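PDB 3D00: tungsten formylmethanofuran dehydrogenase subunit E from Syntrophus aciditrophicus, which binds zinc through a C-terminal treble-clef finger and belongs to the FmdE proteins, which are implicated in microbial methanogenesis. Local coordinates for the interface of chains A and B. Residues are numbered along the deposited sequence; one frame, centred on the assembly and turned at random. Chains: chain A/B, Tungsten formylmethanofuran dehydrogenase subunit E.

Contact 1: the interface of chains A and B. Residues chain A 69, 71, 73-74; chain B 22-23, 62.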
ATOM      1  N   PRO A  69      -0.428   8.836   9.284  1.00 37.37           N
ATOM      2  CA  PRO A  69      -0.823   7.551   9.881  1.00 37.77           C
ATOM      3  C   PRO A  69      -1.556   6.618   8.963  1.00 37.79           C
ATOM      4  O   PRO A  69      -1.799   5.461   9.361  1.00 38.84           O
ATOM      5  CB  PRO A  69      -1.716   7.958  11.089  1.00 37.16           C
ATOM      6  CG  PRO A  69      -1.714   9.394  11.172  1.00 36.93           C
ATOM      7  CD  PRO A  69      -1.172   9.969   9.886  1.00 36.64           C
ATOM      8  N   THR A  71      -2.063   4.095   6.153  1.00 37.55           N
ATOM      9  CA  THR A  71      -1.324   3.086   5.426  1.00 37.01           C
ATOM     10  C   THR A  71      -2.268   2.248   4.594  1.00 39.29           C
ATOM     11  O   THR A  71      -3.464   2.197   4.825  1.00 39.45           O
ATOM     12  CB  THR A  71      -0.453   2.175   6.357  1.00 37.98           C
ATOM     13  OG1 THR A  71      -1.262   1.233   7.051  1.00 39.80           O
ATOM     14  CG2 THR A  71       0.305   2.996   7.354  1.00 37.23           C
ATOM     15  N   GLY A  73      -2.259  -1.060   4.597  1.00 41.86           N
ATOM     16  CA  GLY A  73      -2.724  -2.112   5.489  1.00 40.86           C
ATOM     17  C   GLY A  73      -3.737  -1.749   6.588  1.00 39.94           C
ATOM     18  O   GLY A  73      -4.409  -2.648   7.070  1.00 41.12           O
ATOM     19  N   ASN A  74      -3.849  -0.484   7.021  1.00 40.26           N
ATOM     20  CA  ASN A  74      -4.874  -0.094   8.047  1.00 38.77           C
ATOM     21  C   ASN A  74      -6.145   0.471   7.425  1.00 38.46           C
ATOM     22  O   ASN A  74      -7.139   0.794   8.104  1.00 36.90           O
ATOM     23  CB  ASN A  74      -4.317   0.845   9.134  1.00 38.18           C
ATOM     24  CG  ASN A  74      -3.899   2.192   8.622  1.00 38.12           C
ATOM     25  OD1 ASN A  74      -4.274   2.617   7.535  1.00 39.02           O
ATOM     26  ND2 ASN A  74      -3.103   2.879   9.412  1.00 39.36           N
TER
ATOM     27  N   PHE B  22       3.949   2.168  12.685  1.00 44.63           N
ATOM     28  CA  PHE B  22       3.596   2.296  11.268  1.00 44.78           C
ATOM     29  C   PHE B  22       2.096   2.135  11.010  1.00 43.68           C
ATOM     30  O   PHE B  22       1.464   2.979  10.340  1.00 45.37           O
ATOM     31  CB  PHE B  22       4.389   1.280  10.451  1.00 44.72           C
ATOM     32  CG  PHE B  22       4.126   1.362   8.982  1.00 44.99           C
ATOM     33  CD1 PHE B  22       4.334   2.545   8.287  1.00 45.38           C
ATOM     34  CD2 PHE B  22       3.651   0.247   8.281  1.00 44.97           C
ATOM     35  CE1 PHE B  22       4.061   2.617   6.910  1.00 44.73           C
ATOM     36  CE2 PHE B  22       3.403   0.312   6.935  1.00 44.98           C
ATOM     37  CZ  PHE B  22       3.622   1.501   6.250  1.00 44.99           C
ATOM     38  N   HIS B  23       1.532   1.075  11.571  1.00 42.60           N
ATOM     39  CA  HIS B  23       0.151   0.662  11.330  1.00 41.83           C
ATOM     40  C   HIS B  23      -0.812   1.374  12.291  1.00 42.58           C
ATOM     41  O   HIS B  23      -1.991   1.509  11.997  1.00 43.44           O
ATOM     42  CB  HIS B  23       0.106  -0.882  11.497  1.00 42.61           C
ATOM     43  CG  HIS B  23      -1.228  -1.515  11.214  1.00 41.71           C
ATOM     44  ND1 HIS B  23      -1.639  -1.824   9.944  1.00 39.81           N
ATOM     45  CD2 HIS B  23      -2.236  -1.896  12.040  1.00 40.16           C
ATOM     46  CE1 HIS B  23      -2.845  -2.360   9.990  1.00 39.28           C
ATOM     47  NE2 HIS B  23      -3.227  -2.423  11.247  1.00 38.62           N
ATOM     48  N   ASP B  62       0.966  -4.315   5.458  1.00 39.99           N
ATOM     49  CA  ASP B  62       1.904  -3.585   6.316  1.00 39.77           C
ATOM     50  C   ASP B  62       3.009  -4.436   6.875  1.00 39.43           C
ATOM     51  O   ASP B  62       4.082  -3.927   7.129  1.00 39.04           O
ATOM     52  CB  ASP B  62       1.169  -2.850   7.423  1.00 40.90           C
ATOM     53  CG  ASP B  62       0.378  -1.657   6.890  1.00 41.59           C
ATOM     54  OD1 ASP B  62       0.494  -1.307   5.692  1.00 41.32           O
ATOM     55  OD2 ASP B  62      -0.348  -1.040   7.688  1.00 44.42           O
TER

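Contact 2: the interface of chains A and B. Residues chain A 88, 99, 148-150; chain B 189-191.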
ATOM      1  N   SER A  88      -5.557  13.221  -2.051  1.00 35.20           N
ATOM      2  CA  SER A  88      -6.434  13.966  -1.179  0.50 35.35           C
ATOM      3  C   SER A  88      -6.326  13.415   0.227  1.00 35.21           C
ATOM      4  O   SER A  88      -6.131  12.187   0.435  1.00 36.61           O
ATOM      5  CB  SER A  88      -7.882  13.924  -1.652  0.50 35.32           C
ATOM      6  OG  SER A  88      -8.418  12.635  -1.526  0.50 34.80           O
ATOM      7  N   ARG A  99      -7.571  18.234  -2.111  1.00 34.33           N
ATOM      8  CA  ARG A  99      -6.860  17.498  -3.116  1.00 34.28           C
ATOM      9  C   ARG A  99      -5.710  18.334  -3.605  1.00 34.76           C
ATOM     10  O   ARG A  99      -5.874  19.538  -3.856  1.00 31.63           O
ATOM     11  CB  ARG A  99      -7.768  17.224  -4.284  1.00 34.24           C
ATOM     12  CG  ARG A  99      -7.154  16.380  -5.356  1.00 35.61           C
ATOM     13  CD  ARG A  99      -8.243  16.204  -6.415  1.00 36.34           C
ATOM     14  NE  ARG A  99      -7.825  15.305  -7.466  1.00 36.76           N
ATOM     15  CZ  ARG A  99      -7.363  15.679  -8.634  1.00 36.07           C
ATOM     16  NH1 ARG A  99      -7.277  16.955  -8.918  1.00 38.09           N
ATOM     17  NH2 ARG A  99      -6.965  14.758  -9.501  1.00 37.29           N
ATOM     18  N   VAL A 148     -12.322  19.491  -1.714  1.00 37.69           N
ATOM     19  CA  VAL A 148     -13.151  18.410  -2.227  1.00 37.35           C
ATOM     20  C   VAL A 148     -14.037  17.821  -1.125  1.00 35.86           C
ATOM     21  O   VAL A 148     -13.745  17.951   0.053  1.00 35.21           O
ATOM     22  CB  VAL A 148     -12.285  17.284  -2.894  1.00 36.96           C
ATOM     23  CG1 VAL A 148     -11.515  17.824  -4.093  1.00 37.15           C
ATOM     24  CG2 VAL A 148     -11.344  16.574  -1.878  1.00 36.15           C
ATOM     25  N   LYS A 149     -15.118  17.170  -1.523  1.00 36.20           N
ATOM     26  CA  LYS A 149     -15.879  16.315  -0.624  1.00 35.37           C
ATOM     27  C   LYS A 149     -16.060  14.946  -1.275  1.00 37.06           C
ATOM     28  O   LYS A 149     -16.395  14.825  -2.455  1.00 35.68           O
ATOM     29  CB  LYS A 149     -17.215  16.934  -0.306  1.00 35.22           C
ATOM     30  CG  LYS A 149     -18.091  16.135   0.657  1.00 36.41           C
ATOM     31  N   LEU A 150     -15.798  13.902  -0.498  1.00 39.06           N
ATOM     32  CA  LEU A 150     -15.859  12.553  -1.017  1.00 40.42           C
ATOM     33  C   LEU A 150     -17.313  12.135  -1.301  1.00 39.68           C
ATOM     34  O   LEU A 150     -18.254  12.597  -0.653  1.00 38.83           O
ATOM     35  CB  LEU A 150     -15.146  11.563  -0.073  1.00 42.13           C
ATOM     36  CG  LEU A 150     -13.619  11.543  -0.199  1.00 43.52           C
ATOM     37  CD1 LEU A 150     -13.162  10.836  -1.483  1.00 44.15           C
ATOM     38  CD2 LEU A 150     -12.970  12.963  -0.137  1.00 44.12           C
TER
ATOM     39  N   PRO B 189     -13.672   9.929  -7.051  1.00 43.31           N
ATOM     40  CA  PRO B 189     -14.264   9.763  -5.748  1.00 43.49           C
ATOM     41  C   PRO B 189     -14.944  11.015  -5.163  1.00 43.48           C
ATOM     42  O   PRO B 189     -15.485  10.927  -4.068  1.00 44.56           O
ATOM     43  CB  PRO B 189     -13.054   9.386  -4.903  1.00 44.69           C
ATOM     44  CG  PRO B 189     -11.961  10.095  -5.516  1.00 43.69           C
ATOM     45  CD  PRO B 189     -12.206  10.062  -6.968  1.00 44.38           C
ATOM     46  N   TYR B 190     -14.914  12.152  -5.857  1.00 42.01           N
ATOM     47  CA  TYR B 190     -15.298  13.422  -5.252  1.00 41.74           C
ATOM     48  C   TYR B 190     -16.619  13.835  -5.818  1.00 44.30           C
ATOM     49  O   TYR B 190     -16.962  13.460  -6.939  1.00 46.70           O
ATOM     50  CB  TYR B 190     -14.275  14.506  -5.537  1.00 40.83           C
ATOM     51  CG  TYR B 190     -12.851  14.057  -5.299  1.00 39.98           C
ATOM     52  CD1 TYR B 190     -12.430  13.723  -4.035  1.00 41.10           C
ATOM     53  CD2 TYR B 190     -11.952  13.948  -6.338  1.00 40.43           C
ATOM     54  CE1 TYR B 190     -11.098  13.258  -3.795  1.00 40.50           C
ATOM     55  CE2 TYR B 190     -10.619  13.496  -6.109  1.00 41.11           C
ATOM     56  CZ  TYR B 190     -10.215  13.155  -4.823  1.00 40.43           C
ATOM     57  OH  TYR B 190      -8.912  12.692  -4.533  1.00 38.86           O
ATOM     58  N   LEU B 191     -17.357  14.611  -5.036  1.00 46.02           N
ATOM     59  CA  LEU B 191     -18.656  15.115  -5.457  1.00 46.26           C
ATOM     60  C   LEU B 191     -18.488  16.246  -6.459  1.00 47.48           C
ATOM     61  O   LEU B 191     -17.469  16.961  -6.495  1.00 44.85           O
ATOM     62  CB  LEU B 191     -19.462  15.647  -4.272  1.00 47.08           C
ATOM     63  CG  LEU B 191     -19.975  14.681  -3.208  1.00 46.60           C
ATOM     64  CD1 LEU B 191     -20.578  15.521  -2.093  1.00 46.57           C
ATOM     65  CD2 LEU B 191     -20.975  13.668  -3.762  1.00 46.85           C
ATOM     66  OXT LEU B 191     -19.434  16.479  -7.240  1.00 49.35           O
TER
HETATM   67  O   HOH W   1     -15.848  17.585  -4.419  1.00 41.97           O

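Contact 1: the interface of chains A and B
In the FmdE core domain, the end of helix 12-23 and the start of helix 60-67 of chain B receive a loop of chain A, A:Pro69 to A:Asn74, and the carboxylate of B:Asp62 stands where the three segments meet. The site illustrates how one acidic group can tie a partner's loop to its own chain. The hydroxyl OG1 of A:Thr71 donates to B:Asp62 OD2 at 2.5 Å, on the syn lone pair of that oxygen. OD2 also accepts from the ring nitrogen ND1 of B:His23, 2.7 Å away, which arrives on the anti side and nearly straight. The other oxygen, OD1, takes the backbone N of A:Gly73 at 3.0 Å, from well above the carboxylate plane. Donors from both chains thus grip the carboxylate and hold its orientation.

A:Asn74 carries the second set of bonds. Its amide nitrogen ND2 reaches the main-chain O of B:His23 at 3.1 Å, in the plane of the amide but above that of the carbonyl, while the same ND2 bonds A:Pro69 O at 2.9 Å. Its OD1 accepts the backbone N of A:Thr71. The bonds to ND2 and OD1 probably keep the amide from turning; the backbone N of A:Asn74 donates to A:Thr71 OG1 and probably helps to orient the hydroxyl towards the aspartate. With CG of A:Asn74 tucked between backbone N and carbonyl carbon (chi1 65°), CB lies over one face of the B:His23 imidazole, 3.9 Å from the ring centroid. The edge of that ring meets A:Gly73 O in plane, with CE1 3.3 Å from it. The other branch of A:Thr71, methyl CG2, lies over a face of the B:Phe22 ring, offset toward its rim and 3.9 Å from its centroid.

Contact 2: the interface of chains A and B
Pairing of main chains joins the C-terminal tail of chain B, at the end of the treble-clef zinc-finger region and beyond helix 182-187, to the end of strand 143-149 of chain A: A:Leu150 and B:Tyr190 form an antiparallel bridge, a small instance of a tail pairing alongside its partner's main chain just past a strand. The backbone N of B:Leu191 donates to A:Lys149 O at 2.8 Å. A water adds to this link, lying 3.0 Å from A:Lys149 N and 2.7 Å from O of B:Leu191, an oxygen of the terminal carboxylate.

Side-chain packing centres on the ring of B:Tyr190, which reaches in among residues of chain A. One face is covered within its own chain by B:Pro189, whose CG sits over the ring centre, 3.5 Å above the plane. A:Val148 CG1 occupies the opposite face toward the rim, and its other methyl, CG2, touches CD1 at 3.7 Å. A:Leu150 lies alongside the tyrosine, pointing the same way, with CD1 also reaching B:Pro189 CB. The extended chain of A:Arg99 crosses at about a right angle, setting CD 3.6 Å from B:Tyr190 CE2, and its guanidinium plane is turned 69° from the ring. Farther out along the tail, B:Leu191 CD1 rests near CG of A:Lys149, whose side chain is incompletely modelled.

The polar end of the ring has its own partner in strand 86-91, where A:Ser88 OG hydrogen-bonds the phenolic OH at 3.0 Å. A phenylalanine in place of B:Tyr190 would probably keep much of this packing but leave the hydroxyl of A:Ser88 without its tyrosine mate. Placed between its backbone N and carbonyl carbon (chi1 68°), A:Ser88 OG approaches the ring edge in plane.

The C-alpha centres of contact 1 and contact 2 lie about 22 Å apart, and the two share no residue. In contact 1 chain A supplies a loop and chain B the ends of two helices; in contact 2 chain A supplies strands and the residue just past one of them, and chain B the end of its polypeptide. The two-fold axis repeats each contact with the chains exchanged, so every copy both lends its tail and receives one. This reciprocal exchange places each C-terminal region against the partner's core, which suggests a dimer joined through core and tail together, although the structure alone does not show its state in solution.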